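Local coordinates for PAAR motif family protein (Pseudomonas aeruginosa, PDB 6XRF) that is the N-terminal helical part of a PAAR-motif protein, probably a type VI secretion effector, and binds another protein in the crystal, at residues C[21-25]-C[26-30]. Residues are numbered along the deposited sequence; the frame is centred on the assembly and turned at random.
Sequences AMVAG and AVAGA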
ATOM      1  N   ALA C  21     -11.453   0.571  -0.343  1.00 51.83           N
ATOM      2  CA  ALA C  21     -12.756  -0.029  -0.091  1.00 53.79           C
ATOM      3  C   ALA C  21     -13.891   0.984  -0.080  1.00 57.36           C
ATOM      4  O   ALA C  21     -15.037   0.621  -0.371  1.00 59.73           O
ATOM      5  CB  ALA C  21     -12.747  -0.770   1.251  1.00 51.17           C
ATOM      6  N   MET C  22     -13.604   2.248   0.242  1.00 57.56           N
ATOM      7  CA  MET C  22     -14.654   3.228   0.464  1.00 58.97           C
ATOM      8  C   MET C  22     -14.830   4.216  -0.680  1.00 61.37           C
ATOM      9  O   MET C  22     -15.888   4.851  -0.762  1.00 63.85           O
ATOM     10  CB  MET C  22     -14.376   4.035   1.738  1.00 58.42           C
ATOM     11  CG  MET C  22     -13.902   3.230   2.926  1.00 59.09           C
ATOM     12  SD  MET C  22     -12.931   4.301   4.007  1.00 58.34           S
ATOM     13  CE  MET C  22     -14.121   5.588   4.353  1.00 57.84           C
ATOM     14  N   VAL C  23     -13.831   4.387  -1.547  1.00 58.13           N
ATOM     15  CA  VAL C  23     -13.927   5.341  -2.640  1.00 56.50           C
ATOM     16  C   VAL C  23     -13.445   4.706  -3.937  1.00 56.08           C
ATOM     17  O   VAL C  23     -12.747   3.689  -3.946  1.00 58.28           O
ATOM     18  CB  VAL C  23     -13.134   6.640  -2.361  1.00 55.06           C
ATOM     19  CG1 VAL C  23     -13.897   7.526  -1.391  1.00 55.25           C
ATOM     20  CG2 VAL C  23     -11.752   6.316  -1.823  1.00 52.79           C
ATOM     21  N   ALA C  24     -13.830   5.336  -5.044  1.00 53.25           N
ATOM     22  CA  ALA C  24     -13.524   4.816  -6.365  1.00 51.86           C
ATOM     23  C   ALA C  24     -12.018   4.786  -6.603  1.00 49.23           C
ATOM     24  O   ALA C  24     -11.231   5.423  -5.896  1.00 46.86           O
ATOM     25  CB  ALA C  24     -14.205   5.663  -7.442  1.00 53.19           C
ATOM     26  N   GLY C  25     -11.626   4.031  -7.626  1.00 49.78           N
ATOM     27  CA  GLY C  25     -10.233   3.884  -7.987  1.00 46.63           C
ATOM     28  C   GLY C  25      -9.498   5.202  -8.093  1.00 44.69           C
ATOM     29  O   GLY C  25      -8.541   5.441  -7.352  1.00 43.46           O
ATOM     30  N   ALA C  26      -9.946   6.069  -9.006  1.00 45.68           N
ATOM     31  CA  ALA C  26      -9.243   7.325  -9.244  1.00 42.72           C
ATOM     32  C   ALA C  26      -9.081   8.123  -7.956  1.00 40.12           C
ATOM     33  O   ALA C  26      -8.036   8.746  -7.729  1.00 39.50           O
ATOM     34  CB  ALA C  26      -9.991   8.155 -10.285  1.00 45.40           C
ATOM     35  N   VAL C  27     -10.103   8.114  -7.099  1.00 39.68           N
ATOM     36  CA  VAL C  27     -10.073   8.938  -5.894  1.00 39.16           C
ATOM     37  C   VAL C  27      -9.088   8.370  -4.878  1.00 40.76           C
ATOM     38  O   VAL C  27      -8.278   9.104  -4.301  1.00 40.28           O
ATOM     39  CB  VAL C  27     -11.491   9.064  -5.307  1.00 38.92           C
ATOM     40  CG1 VAL C  27     -11.475   9.899  -4.031  1.00 38.05           C
ATOM     41  CG2 VAL C  27     -12.441   9.662  -6.351  1.00 40.85           C
ATOM     42  N   ALA C  28      -9.134   7.056  -4.646  1.00 40.52           N
ATOM     43  CA  ALA C  28      -8.212   6.447  -3.690  1.00 41.70           C
ATOM     44  C   ALA C  28      -6.761   6.728  -4.073  1.00 41.91           C
ATOM     45  O   ALA C  28      -5.935   7.086  -3.224  1.00 40.89           O
ATOM     46  CB  ALA C  28      -8.463   4.940  -3.597  1.00 38.76           C
ATOM     47  N   GLY C  29      -6.429   6.562  -5.356  1.00 44.72           N
ATOM     48  CA  GLY C  29      -5.085   6.882  -5.801  1.00 45.65           C
ATOM     49  C   GLY C  29      -4.732   8.337  -5.560  1.00 45.55           C
ATOM     50  O   GLY C  29      -3.615   8.658  -5.145  1.00 45.16           O
ATOM     51  N   ALA C  30      -5.687   9.237  -5.806  1.00 46.62           N
ATOM     52  CA  ALA C  30      -5.437  10.660  -5.615  1.00 45.79           C
ATOM     53  C   ALA C  30      -5.264  10.998  -4.140  1.00 42.22           C
ATOM     54  O   ALA C  30      -4.392  11.798  -3.781  1.00 42.71           O
ATOM     55  CB  ALA C  30      -6.580  11.474  -6.220  1.00 47.85           C
TER
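The carbonyl oxygen of Ala24 accepts the amide of Ala28, 2.9 Å from Ala24 O to Ala28 N, with an N-H...O angle of 174°. One residue on, Gly29 N bonds to Gly25 O at 3.1 Å, again almost straight. These i to i+4 bonds open helix 25-37, the first of them from the N-cap residue, and Ala30 N continues the series to Ala26 O. Ala28 CB, 3.6 Å away, and Val27 CB, 3.7 Å away, also border Ala24 O.

This is a helix-to-helix junction: a two-residue link, Val23 and Ala24, joins helix 19-22 to helix 25-37 and ends in an N-cap. Val23 is the first residue to leave helical backbone angles, Ala24 holds the N-cap position with non-helical psi (164°), and Gly25 opens the next helix. Ala24 has only a methyl side chain, which brings no polar group to cap the amides of the first turn. Val23 leans on the start of the following helix: its CB sits 4.0 Å from Val27 CG1, the branch anti to the Val27 backbone N. Its CG2, between Val23 N and the carbonyl carbon, meets Ala28 CB at 4.0 Å.

Met22 and Val23 also touch Ala57 and Ala56, joining the turn to helix 45-57. A chain of another protein covers this end: polar side-chain groups of it hydrogen-bond to Ala26 N and Ala26 O, an aromatic side chain of it packs on Ala26, and its polar groups also pack on Val23 and Ala24.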